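Site-specific recombinase, resolvase family protein (Streptococcus pneumoniae, PDB 3GUV) probably cuts and rejoins DNA at specific sites, as a member of the resolvase family of serine recombinases. Local coordinates at residues Arg64-Ile69 against Leu98-Asp103; Leu9-Ser14 against Tyr22-Gln27; Phe82-Phe87 against Ala92-Thr97. All coordinates share one frame; numbering follows the deposited sequence.

Contact 1. Residues Arg64-Ile69 against Leu98-Asp103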
ATOM      1  N   ARG A  64       8.176 -22.508   4.351  1.00 30.90           N
ATOM      2  CA  ARG A  64       8.406 -23.337   5.533  1.00 31.68           C
ATOM      3  C   ARG A  64       7.942 -22.603   6.810  1.00 31.07           C
ATOM      4  O   ARG A  64       7.276 -23.209   7.645  1.00 31.12           O
ATOM      5  CB  ARG A  64       9.862 -23.811   5.710  1.00 32.49           C
ATOM      6  CG  ARG A  64      10.027 -24.418   7.174  1.00 37.20           C
ATOM      7  CD  ARG A  64      11.215 -25.309   7.498  1.00 42.80           C
ATOM      8  NE  ARG A  64      12.489 -24.786   7.000  1.00 46.88           N
ATOM      9  CZ  ARG A  64      13.667 -24.961   7.591  1.00 50.25           C
ATOM     10  NH1 ARG A  64      14.764 -24.473   7.018  1.00 51.57           N
ATOM     11  NH2 ARG A  64      13.769 -25.631   8.738  1.00 51.21           N
ATOM     12  N   MET A  65       8.278 -21.308   6.951  1.00 30.12           N
ATOM     13  CA  MET A  65       7.902 -20.534   8.148  1.00 29.27           C
ATOM     14  C   MET A  65       6.380 -20.531   8.341  1.00 28.68           C
ATOM     15  O   MET A  65       5.890 -20.812   9.435  1.00 27.97           O
ATOM     16  CB  MET A  65       8.461 -19.102   8.093  1.00 28.42           C
ATOM     17  CG  MET A  65       8.319 -18.258   9.392  1.00 26.52           C
ATOM     18  SD  MET A  65       8.997 -16.556   9.374  1.00 13.36           S
ATOM     19  CE  MET A  65       7.849 -15.779   8.197  1.00 19.76           C
ATOM     20  N   MET A  66       5.646 -20.233   7.278  1.00 28.70           N
ATOM     21  CA  MET A  66       4.187 -20.200   7.344  1.00 29.08           C
ATOM     22  C   MET A  66       3.541 -21.560   7.735  1.00 30.00           C
ATOM     23  O   MET A  66       2.584 -21.560   8.474  1.00 29.33           O
ATOM     24  CB  MET A  66       3.567 -19.621   6.043  1.00 29.09           C
ATOM     25  CG  MET A  66       3.886 -18.141   5.732  1.00 26.73           C
ATOM     26  SD  MET A  66       3.357 -16.934   6.955  1.00 25.32           S
ATOM     27  CE  MET A  66       1.646 -16.858   6.504  1.00 30.32           C
ATOM     28  N   GLU A  67       4.074 -22.692   7.280  1.00 31.53           N
ATOM     29  CA  GLU A  67       3.621 -24.009   7.789  1.00 33.71           C
ATOM     30  C   GLU A  67       3.909 -24.203   9.300  1.00 33.51           C
ATOM     31  O   GLU A  67       3.101 -24.779  10.063  1.00 33.35           O
ATOM     32  CB  GLU A  67       4.259 -25.173   6.985  1.00 34.65           C
ATOM     33  CG  GLU A  67       4.077 -25.118   5.408  1.00 39.23           C
ATOM     34  CD  GLU A  67       2.830 -24.326   4.910  1.00 45.49           C
ATOM     35  OE1 GLU A  67       1.671 -24.706   5.259  1.00 47.63           O
ATOM     36  OE2 GLU A  67       3.017 -23.333   4.138  1.00 48.53           O
ATOM     37  N   ASP A  68       5.069 -23.729   9.740  1.00 33.26           N
ATOM     38  CA  ASP A  68       5.426 -23.817  11.155  1.00 33.04           C
ATOM     39  C   ASP A  68       4.476 -22.930  12.008  1.00 32.80           C
ATOM     40  O   ASP A  68       4.201 -23.220  13.161  1.00 30.94           O
ATOM     41  CB  ASP A  68       6.915 -23.457  11.338  1.00 33.57           C
ATOM     42  CG  ASP A  68       7.881 -24.527  10.740  1.00 35.37           C
ATOM     43  OD1 ASP A  68       7.456 -25.682  10.457  1.00 37.50           O
ATOM     44  OD2 ASP A  68       9.095 -24.230  10.596  1.00 34.33           O
ATOM     45  N   ILE A  69       3.960 -21.852  11.399  1.00 33.27           N
ATOM     46  CA  ILE A  69       3.055 -20.908  12.075  1.00 33.19           C
ATOM     47  C   ILE A  69       1.668 -21.555  12.188  1.00 34.73           C
ATOM     48  O   ILE A  69       1.037 -21.536  13.264  1.00 33.99           O
ATOM     49  CB  ILE A  69       2.966 -19.515  11.314  1.00 32.93           C
ATOM     50  CG1 ILE A  69       4.222 -18.648  11.608  1.00 31.29           C
ATOM     51  CG2 ILE A  69       1.670 -18.788  11.679  1.00 30.32           C
ATOM     52  CD1 ILE A  69       4.350 -17.349  10.779  1.00 26.76           C
ATOM     53  N   LEU A  98      -0.389 -11.282   5.994  1.00 31.91           N
ATOM     54  CA  LEU A  98      -0.739 -10.762   7.313  1.00 32.61           C
ATOM     55  C   LEU A  98      -2.047 -11.343   7.847  1.00 32.84           C
ATOM     56  O   LEU A  98      -2.185 -11.515   9.032  1.00 32.71           O
ATOM     57  CB  LEU A  98      -0.852  -9.224   7.306  1.00 32.23           C
ATOM     58  CG  LEU A  98      -1.066  -8.565   8.681  1.00 32.25           C
ATOM     59  CD1 LEU A  98      -0.059  -9.076   9.764  1.00 31.84           C
ATOM     60  CD2 LEU A  98      -0.917  -7.089   8.529  1.00 30.62           C
ATOM     61  N   GLN A  99      -3.018 -11.584   6.970  1.00 34.02           N
ATOM     62  CA  GLN A  99      -4.328 -12.098   7.410  1.00 34.45           C
ATOM     63  C   GLN A  99      -4.230 -13.545   7.865  1.00 34.50           C
ATOM     64  O   GLN A  99      -4.790 -13.888   8.905  1.00 34.68           O
ATOM     65  CB  GLN A  99      -5.382 -11.953   6.319  1.00 34.26           C
ATOM     66  CG  GLN A  99      -5.900 -10.511   6.200  1.00 35.69           C
ATOM     67  CD  GLN A  99      -6.782 -10.273   4.990  1.00 35.24           C
ATOM     68  OE1 GLN A  99      -6.519 -10.760   3.879  1.00 35.63           O
ATOM     69  NE2 GLN A  99      -7.825  -9.496   5.195  1.00 37.44           N
ATOM     70  N   ILE A 100      -3.498 -14.367   7.098  1.00 34.68           N
ATOM     71  CA  ILE A 100      -3.219 -15.770   7.460  1.00 34.70           C
ATOM     72  C   ILE A 100      -2.450 -15.863   8.795  1.00 34.77           C
ATOM     73  O   ILE A 100      -2.833 -16.617   9.675  1.00 34.66           O
ATOM     74  CB  ILE A 100      -2.433 -16.506   6.337  1.00 34.70           C
ATOM     75  CG1 ILE A 100      -3.263 -16.569   5.040  1.00 33.21           C
ATOM     76  CG2 ILE A 100      -2.043 -17.934   6.792  1.00 35.24           C
ATOM     77  CD1 ILE A 100      -2.443 -16.840   3.798  1.00 32.63           C
ATOM     78  N   MET A 101      -1.371 -15.094   8.923  1.00 34.25           N
ATOM     79  CA  MET A 101      -0.605 -14.991  10.168  1.00 34.06           C
ATOM     80  C   MET A 101      -1.522 -14.693  11.370  1.00 34.25           C
ATOM     81  O   MET A 101      -1.477 -15.401  12.395  1.00 33.42           O
ATOM     82  CB  MET A 101       0.462 -13.869  10.089  1.00 32.79           C
ATOM     83  CG  MET A 101       1.787 -14.204   9.408  1.00 32.66           C
ATOM     84  SD  MET A 101       2.922 -12.785   9.222  1.00 25.66           S
ATOM     85  CE  MET A 101       3.055 -12.112  10.840  1.00 26.87           C
ATOM     86  N   GLN A 102      -2.310 -13.618  11.273  1.00 34.45           N
ATOM     87  CA  GLN A 102      -3.173 -13.228  12.394  1.00 34.93           C
ATOM     88  C   GLN A 102      -4.281 -14.277  12.649  1.00 34.99           C
ATOM     89  O   GLN A 102      -4.648 -14.486  13.803  1.00 33.68           O
ATOM     90  CB  GLN A 102      -3.780 -11.840  12.194  1.00 35.45           C
ATOM     91  CG  GLN A 102      -2.773 -10.705  12.167  1.00 37.18           C
ATOM     92  CD  GLN A 102      -3.425  -9.332  12.004  1.00 39.13           C
ATOM     93  OE1 GLN A 102      -4.198  -9.099  11.073  1.00 39.37           O
ATOM     94  NE2 GLN A 102      -3.098  -8.413  12.911  1.00 39.96           N
ATOM     95  N   ASP A 103      -4.772 -14.924  11.578  1.00 35.37           N
ATOM     96  CA  ASP A 103      -5.694 -16.084  11.665  1.00 36.24           C
ATOM     97  C   ASP A 103      -5.121 -17.079  12.660  1.00 36.13           C
ATOM     98  O   ASP A 103      -5.832 -17.603  13.527  1.00 36.46           O
ATOM     99  CB  ASP A 103      -5.836 -16.798  10.298  1.00 36.67           C
ATOM    100  CG  ASP A 103      -7.276 -17.181   9.959  1.00 40.24           C
ATOM    101  OD1 ASP A 103      -7.691 -18.375  10.084  1.00 41.91           O
ATOM    102  OD2 ASP A 103      -8.012 -16.255   9.546  1.00 48.50           O
TER
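Met66 and Ile69 meet Ile100 and Met101 in a wholly apolar helix-helix contact, in which helices 60-70 and 91-103 lie side by side. Over these short segments the axes run 30° apart in the same general direction and come no closer than 10.5 Å, a separation that the sulfur-containing side chains bridge. Met66 does most of the reaching: its chain is bent at both chi2 (-60°) and chi3, which carries the terminal methyl across toward helix 91-103. There CE lies 3.9 Å from Ile100 CG2, the branch of that residue anti to its backbone N, and equally 3.9 Å from Met101 CG. Met66 crosses both partners at about a right angle, its SD also lying beside Met101 CG. One turn on, Ile69 CD1 makes a looser approach to Met101 CG, at 4.3 Å. Ile100 forms the exposed margin of the patch, whereas the other three side chains are buried; Ile69 and Met101 also press on Val79 of strand 78-81. Two neighbouring helices packed on each other and on the strand that links them are characteristic of successive right-handed beta-alpha-beta crossovers in an open alpha/beta sheet, here that of the resolvase catalytic domain.

Contact 2. Residues Leu9-Ser14 against Tyr22-Gln27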
ATOM      1  N   LEU A   9      12.502 -14.796  13.372  1.00 21.85           N
ATOM      2  CA  LEU A   9      13.137 -13.798  12.501  1.00 22.14           C
ATOM      3  C   LEU A   9      13.001 -14.248  11.060  1.00 22.14           C
ATOM      4  O   LEU A   9      13.228 -15.410  10.786  1.00 22.72           O
ATOM      5  CB  LEU A   9      14.622 -13.662  12.829  1.00 21.47           C
ATOM      6  CG  LEU A   9      15.013 -12.509  13.727  1.00 23.30           C
ATOM      7  CD1 LEU A   9      14.144 -12.426  14.939  1.00 20.31           C
ATOM      8  CD2 LEU A   9      16.541 -12.562  14.027  1.00 19.50           C
ATOM      9  N   TYR A  10      12.637 -13.352  10.145  1.00 21.48           N
ATOM     10  CA  TYR A  10      12.621 -13.672   8.706  1.00 21.92           C
ATOM     11  C   TYR A  10      13.434 -12.668   7.919  1.00 21.96           C
ATOM     12  O   TYR A  10      13.211 -11.473   8.033  1.00 22.88           O
ATOM     13  CB  TYR A  10      11.209 -13.668   8.131  1.00 22.23           C
ATOM     14  CG  TYR A  10      11.257 -13.983   6.658  1.00 23.31           C
ATOM     15  CD1 TYR A  10      11.537 -15.281   6.219  1.00 22.20           C
ATOM     16  CD2 TYR A  10      11.094 -12.964   5.682  1.00 22.66           C
ATOM     17  CE1 TYR A  10      11.609 -15.577   4.862  1.00 23.87           C
ATOM     18  CE2 TYR A  10      11.194 -13.245   4.328  1.00 22.89           C
ATOM     19  CZ  TYR A  10      11.440 -14.533   3.918  1.00 24.12           C
ATOM     20  OH  TYR A  10      11.556 -14.818   2.584  1.00 25.85           O
ATOM     21  N   THR A  11      14.364 -13.148   7.106  1.00 22.75           N
ATOM     22  CA  THR A  11      15.176 -12.264   6.269  1.00 22.86           C
ATOM     23  C   THR A  11      15.226 -12.813   4.840  1.00 22.24           C
ATOM     24  O   THR A  11      15.028 -13.996   4.620  1.00 21.88           O
ATOM     25  CB  THR A  11      16.636 -12.083   6.829  1.00 22.75           C
ATOM     26  OG1 THR A  11      17.284 -13.353   6.943  1.00 25.27           O
ATOM     27  CG2 THR A  11      16.648 -11.389   8.193  1.00 23.66           C
ATOM     28  N   ARG A  12      15.522 -11.939   3.882  1.00 22.15           N
ATOM     29  CA  ARG A  12      15.642 -12.333   2.449  1.00 22.06           C
ATOM     30  C   ARG A  12      16.374 -11.266   1.642  1.00 22.33           C
ATOM     31  O   ARG A  12      16.604 -10.172   2.125  1.00 23.92           O
ATOM     32  CB  ARG A  12      14.262 -12.611   1.820  1.00 21.80           C
ATOM     33  CG  ARG A  12      13.320 -11.356   1.885  1.00 22.22           C
ATOM     34  CD  ARG A  12      12.032 -11.510   1.111  1.00 24.39           C
ATOM     35  NE  ARG A  12      12.320 -11.705  -0.302  1.00 27.02           N
ATOM     36  CZ  ARG A  12      12.185 -12.842  -0.985  1.00 32.35           C
ATOM     37  NH1 ARG A  12      12.510 -12.867  -2.282  1.00 32.95           N
ATOM     38  NH2 ARG A  12      11.743 -13.963  -0.410  1.00 34.57           N
ATOM     39  N   VAL A  13      16.758 -11.601   0.424  1.00 23.69           N
ATOM     40  CA  VAL A  13      17.171 -10.632  -0.594  1.00 25.25           C
ATOM     41  C   VAL A  13      16.033 -10.620  -1.623  1.00 26.77           C
ATOM     42  O   VAL A  13      15.242 -11.552  -1.667  1.00 27.23           O
ATOM     43  CB  VAL A  13      18.467 -11.034  -1.306  1.00 25.26           C
ATOM     44  CG1 VAL A  13      19.610 -11.217  -0.279  1.00 25.78           C
ATOM     45  CG2 VAL A  13      18.265 -12.318  -2.098  1.00 23.51           C
ATOM     46  N   SER A  14      15.954  -9.553  -2.414  1.00 27.68           N
ATOM     47  CA  SER A  14      15.019  -9.435  -3.525  1.00 28.48           C
ATOM     48  C   SER A  14      15.561 -10.085  -4.771  1.00 28.30           C
ATOM     49  O   SER A  14      14.804 -10.702  -5.508  1.00 28.19           O
ATOM     50  CB  SER A  14      14.780  -7.966  -3.884  1.00 28.92           C
ATOM     51  OG  SER A  14      14.405  -7.223  -2.746  1.00 32.64           O
ATOM     52  N   TYR A  22      25.542  -8.759   1.159  1.00 29.17           N
ATOM     53  CA  TYR A  22      26.387  -7.983   2.051  1.00 29.60           C
ATOM     54  C   TYR A  22      25.637  -7.223   3.104  1.00 30.59           C
ATOM     55  O   TYR A  22      26.198  -6.931   4.129  1.00 33.30           O
ATOM     56  CB  TYR A  22      27.261  -7.010   1.250  1.00 29.88           C
ATOM     57  CG  TYR A  22      26.594  -5.711   0.810  1.00 27.35           C
ATOM     58  CD1 TYR A  22      26.652  -4.561   1.596  1.00 26.62           C
ATOM     59  CD2 TYR A  22      25.915  -5.645  -0.395  1.00 25.36           C
ATOM     60  CE1 TYR A  22      26.078  -3.354   1.156  1.00 25.55           C
ATOM     61  CE2 TYR A  22      25.326  -4.470  -0.834  1.00 23.91           C
ATOM     62  CZ  TYR A  22      25.407  -3.346  -0.078  1.00 25.38           C
ATOM     63  OH  TYR A  22      24.805  -2.225  -0.567  1.00 26.64           O
ATOM     64  N   SER A  23      24.381  -6.863   2.876  1.00 30.72           N
ATOM     65  CA  SER A  23      23.674  -6.101   3.869  1.00 31.07           C
ATOM     66  C   SER A  23      22.692  -6.958   4.692  1.00 31.32           C
ATOM     67  O   SER A  23      21.947  -6.403   5.496  1.00 31.05           O
ATOM     68  CB  SER A  23      22.919  -4.969   3.188  1.00 31.48           C
ATOM     69  OG  SER A  23      21.644  -5.384   2.772  1.00 32.86           O
ATOM     70  N   LEU A  24      22.696  -8.281   4.472  1.00 30.86           N
ATOM     71  CA  LEU A  24      21.823  -9.201   5.171  1.00 31.36           C
ATOM     72  C   LEU A  24      22.244  -9.284   6.589  1.00 31.69           C
ATOM     73  O   LEU A  24      21.396  -9.297   7.475  1.00 31.16           O
ATOM     74  CB  LEU A  24      21.872 -10.627   4.592  1.00 31.51           C
ATOM     75  CG  LEU A  24      20.812 -10.978   3.561  1.00 32.17           C
ATOM     76  CD1 LEU A  24      21.056 -12.410   2.991  1.00 31.04           C
ATOM     77  CD2 LEU A  24      19.405 -10.826   4.204  1.00 32.30           C
ATOM     78  N   GLU A  25      23.559  -9.344   6.811  1.00 32.45           N
ATOM     79  CA  GLU A  25      24.064  -9.525   8.175  1.00 33.27           C
ATOM     80  C   GLU A  25      23.880  -8.267   9.008  1.00 31.84           C
ATOM     81  O   GLU A  25      23.608  -8.380  10.181  1.00 31.14           O
ATOM     82  CB  GLU A  25      25.523 -10.021   8.243  1.00 34.81           C
ATOM     83  CG  GLU A  25      26.357  -9.710   7.049  1.00 38.42           C
ATOM     84  CD  GLU A  25      25.959 -10.528   5.830  1.00 45.29           C
ATOM     85  OE1 GLU A  25      26.079  -9.993   4.706  1.00 47.92           O
ATOM     86  OE2 GLU A  25      25.507 -11.697   5.989  1.00 51.48           O
ATOM     87  N   ALA A  26      24.023  -7.080   8.410  1.00 31.37           N
ATOM     88  CA  ALA A  26      23.627  -5.815   9.090  1.00 30.78           C
ATOM     89  C   ALA A  26      22.143  -5.823   9.434  1.00 30.23           C
ATOM     90  O   ALA A  26      21.770  -5.409  10.513  1.00 31.13           O
ATOM     91  CB  ALA A  26      23.957  -4.605   8.232  1.00 31.46           C
ATOM     92  N   GLN A  27      21.294  -6.339   8.548  1.00 29.47           N
ATOM     93  CA  GLN A  27      19.862  -6.502   8.878  1.00 29.21           C
ATOM     94  C   GLN A  27      19.634  -7.434  10.051  1.00 28.08           C
ATOM     95  O   GLN A  27      18.960  -7.054  11.001  1.00 26.73           O
ATOM     96  CB  GLN A  27      19.038  -7.000   7.684  1.00 28.86           C
ATOM     97  CG  GLN A  27      18.814  -5.913   6.699  1.00 31.56           C
ATOM     98  CD  GLN A  27      18.250  -6.383   5.370  1.00 31.47           C
ATOM     99  OE1 GLN A  27      17.358  -7.200   5.307  1.00 29.44           O
ATOM    100  NE2 GLN A  27      18.750  -5.799   4.306  1.00 34.57           N
TER
HETATM  101  O   HOH W   1      17.869  -7.761   1.827  1.00 42.88           O
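Leu24, in the first turn of helix 24-37, fits its forked end against the last residues of strand 6-12 and Val13 just after it. Its chi2 of 176° extends CD1 away from its own helix, to within 3.8 Å of Val13 CG1, and the two side chains cross at about a right angle. The other methyl, CD2, takes a different surface: it packs 4.0 Å from Thr11 CB and comes within 3.5 Å of Arg12 O, so that the leucine covers part of a peptide group as well as two side chains. The hydroxyl of Thr11 is engaged separately, by Glu47.

Three residues further on, Gln27 is held in the first helical turn by its backbone N, which bonds to Ser23 O. Its amide makes a solvent-mediated link to the strand. A water donates to Arg12 O at 2.7 Å and accepts a longer bond, 3.3 Å, from Gln27 NE2. The carbonyl of Arg12 therefore has the methyl of Leu24 beside it and a polar partner supplied through the water.

Arg12 CB points away from the helix. Its NH2 donates to Tyr10 OH over 3.1 Å, with an N-H...O angle of 153° and the oxygen close to the guanidinium plane, while the carbonyls of Gly58 and Glu57 take further bonds. The run Tyr-Thr-Arg-Val-Ser, Tyr10 to Ser14, resembles the signature of serine recombinases, in which the serine is the nucleophile, and Ser14 is probably its counterpart here.

Helix 24-37 covers one face of the sheet here: Thr11 also touches its Lys28 and Met31, Leu24 rests on Ala49 just beyond strand 41-48, and Gln27 packs on Phe82 after strand 78-81. Tyr10 points to the opposite face, where Met65 of helix 60-70 meets it.

Contact 3. Residues Phe82-Phe87 against Ala92-Thr97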
ATOM      1  N   PHE A  82      12.859  -7.041   8.501  1.00 23.60           N
ATOM      2  CA  PHE A  82      13.603  -5.778   8.517  1.00 24.85           C
ATOM      3  C   PHE A  82      12.682  -4.621   8.081  1.00 25.59           C
ATOM      4  O   PHE A  82      12.543  -3.615   8.779  1.00 26.01           O
ATOM      5  CB  PHE A  82      14.865  -5.856   7.620  1.00 25.72           C
ATOM      6  CG  PHE A  82      15.771  -4.641   7.752  1.00 24.11           C
ATOM      7  CD1 PHE A  82      16.438  -4.397   8.939  1.00 23.08           C
ATOM      8  CD2 PHE A  82      15.913  -3.745   6.705  1.00 26.03           C
ATOM      9  CE1 PHE A  82      17.258  -3.317   9.088  1.00 24.62           C
ATOM     10  CE2 PHE A  82      16.734  -2.624   6.838  1.00 27.48           C
ATOM     11  CZ  PHE A  82      17.420  -2.418   8.030  1.00 27.98           C
ATOM     12  N   LYS A  83      12.007  -4.819   6.964  1.00 27.28           N
ATOM     13  CA  LYS A  83      10.957  -3.921   6.466  1.00 28.94           C
ATOM     14  C   LYS A  83      10.037  -4.694   5.502  1.00 29.77           C
ATOM     15  O   LYS A  83      10.381  -5.811   5.074  1.00 30.12           O
ATOM     16  CB  LYS A  83      11.611  -2.722   5.787  1.00 29.80           C
ATOM     17  CG  LYS A  83      12.519  -3.108   4.695  1.00 32.01           C
ATOM     18  CD  LYS A  83      13.372  -1.947   4.230  1.00 36.03           C
ATOM     19  CE  LYS A  83      14.384  -2.517   3.229  1.00 38.70           C
ATOM     20  NZ  LYS A  83      15.101  -1.477   2.435  1.00 42.63           N
ATOM     21  N   LEU A  84       8.876  -4.133   5.178  1.00 30.67           N
ATOM     22  CA  LEU A  84       7.873  -4.814   4.323  1.00 32.01           C
ATOM     23  C   LEU A  84       8.387  -5.283   2.961  1.00 33.65           C
ATOM     24  O   LEU A  84       8.024  -6.371   2.487  1.00 33.22           O
ATOM     25  CB  LEU A  84       6.632  -3.926   4.067  1.00 31.65           C
ATOM     26  CG  LEU A  84       5.581  -3.817   5.157  1.00 31.39           C
ATOM     27  CD1 LEU A  84       4.335  -2.961   4.712  1.00 27.76           C
ATOM     28  CD2 LEU A  84       5.149  -5.232   5.575  1.00 30.01           C
ATOM     29  N   SER A  85       9.189  -4.449   2.303  1.00 35.68           N
ATOM     30  CA  SER A  85       9.819  -4.853   1.056  1.00 37.22           C
ATOM     31  C   SER A  85      10.844  -5.985   1.236  1.00 38.76           C
ATOM     32  O   SER A  85      11.487  -6.369   0.275  1.00 39.49           O
ATOM     33  CB  SER A  85      10.526  -3.669   0.434  1.00 36.85           C
ATOM     34  OG  SER A  85      11.485  -3.176   1.343  1.00 39.85           O
ATOM     35  N   ARG A  86      11.048  -6.464   2.461  1.00 39.76           N
ATOM     36  CA  ARG A  86      11.908  -7.628   2.695  1.00 40.35           C
ATOM     37  C   ARG A  86      11.040  -8.682   3.361  1.00 40.80           C
ATOM     38  O   ARG A  86      11.420  -9.306   4.375  1.00 39.99           O
ATOM     39  CB  ARG A  86      13.121  -7.248   3.539  1.00 40.43           C
ATOM     40  CG  ARG A  86      14.138  -6.405   2.794  1.00 40.54           C
ATOM     41  CD  ARG A  86      14.729  -7.205   1.639  1.00 42.08           C
ATOM     42  NE  ARG A  86      15.815  -6.501   0.989  1.00 42.74           N
ATOM     43  CZ  ARG A  86      15.663  -5.470   0.163  1.00 44.84           C
ATOM     44  NH1 ARG A  86      14.465  -4.967  -0.107  1.00 45.91           N
ATOM     45  NH2 ARG A  86      16.725  -4.912  -0.380  1.00 46.35           N
ATOM     46  N   PHE A  87       9.868  -8.871   2.730  1.00 40.95           N
ATOM     47  CA  PHE A  87       8.795  -9.677   3.264  1.00 40.66           C
ATOM     48  C   PHE A  87       7.754  -9.982   2.189  1.00 39.90           C
ATOM     49  O   PHE A  87       7.386 -11.125   2.013  1.00 39.98           O
ATOM     50  CB  PHE A  87       8.183  -8.961   4.469  1.00 40.44           C
ATOM     51  CG  PHE A  87       6.945  -9.607   4.994  1.00 41.93           C
ATOM     52  CD1 PHE A  87       6.997 -10.860   5.587  1.00 43.91           C
ATOM     53  CD2 PHE A  87       5.736  -8.959   4.920  1.00 44.79           C
ATOM     54  CE1 PHE A  87       5.862 -11.467   6.090  1.00 44.59           C
ATOM     55  CE2 PHE A  87       4.582  -9.563   5.404  1.00 46.60           C
ATOM     56  CZ  PHE A  87       4.651 -10.830   6.000  1.00 45.46           C
ATOM     57  N   ALA A  92      -1.099  -6.602  -2.079  1.00 27.62           N
ATOM     58  CA  ALA A  92      -2.047  -7.726  -1.980  1.00 27.71           C
ATOM     59  C   ALA A  92      -1.398  -8.916  -1.269  1.00 27.65           C
ATOM     60  O   ALA A  92      -2.035  -9.575  -0.469  1.00 27.62           O
ATOM     61  CB  ALA A  92      -2.617  -8.121  -3.350  1.00 26.96           C
ATOM     62  N   ASP A  93      -0.122  -9.146  -1.562  1.00 28.51           N
ATOM     63  CA  ASP A  93       0.752 -10.045  -0.810  1.00 29.81           C
ATOM     64  C   ASP A  93       0.929  -9.759   0.683  1.00 29.13           C
ATOM     65  O   ASP A  93       0.918 -10.663   1.528  1.00 28.34           O
ATOM     66  CB  ASP A  93       2.144  -9.935  -1.394  1.00 31.60           C
ATOM     67  CG  ASP A  93       2.582 -11.177  -2.050  1.00 35.82           C
ATOM     68  OD1 ASP A  93       3.336 -11.918  -1.360  1.00 40.89           O
ATOM     69  OD2 ASP A  93       2.175 -11.397  -3.225  1.00 38.40           O
ATOM     70  N   VAL A  94       1.176  -8.501   1.007  1.00 28.56           N
ATOM     71  CA  VAL A  94       1.380  -8.151   2.391  1.00 28.23           C
ATOM     72  C   VAL A  94       0.086  -8.457   3.107  1.00 28.51           C
ATOM     73  O   VAL A  94       0.096  -8.986   4.211  1.00 28.93           O
ATOM     74  CB  VAL A  94       1.664  -6.665   2.596  1.00 28.58           C
ATOM     75  CG1 VAL A  94       1.827  -6.413   4.087  1.00 28.69           C
ATOM     76  CG2 VAL A  94       2.899  -6.192   1.797  1.00 26.57           C
ATOM     77  N   LEU A  95      -1.035  -8.136   2.464  1.00 28.10           N
ATOM     78  CA  LEU A  95      -2.337  -8.248   3.101  1.00 28.25           C
ATOM     79  C   LEU A  95      -2.715  -9.701   3.348  1.00 28.72           C
ATOM     80  O   LEU A  95      -3.111 -10.026   4.443  1.00 28.52           O
ATOM     81  CB  LEU A  95      -3.434  -7.560   2.264  1.00 27.65           C
ATOM     82  CG  LEU A  95      -4.866  -7.867   2.684  1.00 27.28           C
ATOM     83  CD1 LEU A  95      -5.117  -7.352   4.082  1.00 26.78           C
ATOM     84  CD2 LEU A  95      -5.885  -7.270   1.671  1.00 29.16           C
ATOM     85  N   SER A  96      -2.629 -10.553   2.330  1.00 29.51           N
ATOM     86  CA  SER A  96      -3.085 -11.924   2.495  1.00 31.29           C
ATOM     87  C   SER A  96      -2.189 -12.650   3.500  1.00 32.10           C
ATOM     88  O   SER A  96      -2.714 -13.344   4.388  1.00 32.10           O
ATOM     89  CB  SER A  96      -3.231 -12.686   1.149  1.00 31.40           C
ATOM     90  OG  SER A  96      -2.070 -12.590   0.338  1.00 33.78           O
ATOM     91  N   THR A  97      -0.862 -12.430   3.411  1.00 32.51           N
ATOM     92  CA  THR A  97       0.101 -13.016   4.372  1.00 32.46           C
ATOM     93  C   THR A  97      -0.203 -12.576   5.793  1.00 31.98           C
ATOM     94  O   THR A  97      -0.266 -13.386   6.695  1.00 32.64           O
ATOM     95  CB  THR A  97       1.575 -12.602   4.084  1.00 32.79           C
ATOM     96  OG1 THR A  97       1.939 -12.977   2.756  1.00 32.89           O
ATOM     97  CG2 THR A  97       2.501 -13.277   5.081  1.00 32.49           C
TER
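Phe87 and Thr97 are brought together by their first torsions: chi1 of 172° sets the Phe87 ring anti to its backbone N and swings it toward helix 91-103, while chi1 of -57° in Thr97 places CG2 anti to N, facing the ring. The two side chains approach from opposite directions, and Thr97 CG2 meets Phe87 CZ obliquely at 3.4 Å, a tight fit. With the methyl turned to the ring, the hydroxyl turns back on its own helix, where OG1 donates to Asp93 O at 2.8 Å. That carbonyl also receives Thr97 N, the two donors arriving from opposite faces of its plane, so the rotation of the threonine is fixed while its polar atom is satisfied inside an apolar patch.

Val94, one turn earlier, offers CG1 to two partners. Leu84 CD2 packs on it at 3.8 Å, the side chains crossing at about a right angle, and the ring of Phe87 presents its edge, with CE2 at 4.4 Å.

Segment 82-87 is the first part of the loop between strand 78-81 and helix 91-103, and it packs Leu84 and Phe87 against that helix. Both residues also rest on Leu108 of strand 107-110, and Val94 touches Leu129 of helix 124-151. The second subunit closes over the same place: its Ala131 packs on Leu84, its Ile135 on Val94, and its Glu138 forms a salt bridge with Arg86.

Overall arrangement
From the N terminus, contact 2 closes first, joining strand 6-12 to helix 24-37 through a short connection that contains helix 17-20. It is complete before the chain enters helix 60-70, where contact 1 opens a longer loop that returns only at helix 91-103. Contact 3 forms wholly within that loop and shares helix 91-103 with it; Met66 CE reaches Thr97 CG2 at 3.9 Å, and Met101 SD lies near the Phe87 ring, so the two merge into one apolar layer. Contact 2 touches both: Gln27 packs on Phe82, and Tyr10 on Met65. Contact 2 ties helix 24-37 to strand 6-12, while contacts 1 and 3 join helix 91-103 to helix 60-70 and to the loop after strand 78-81.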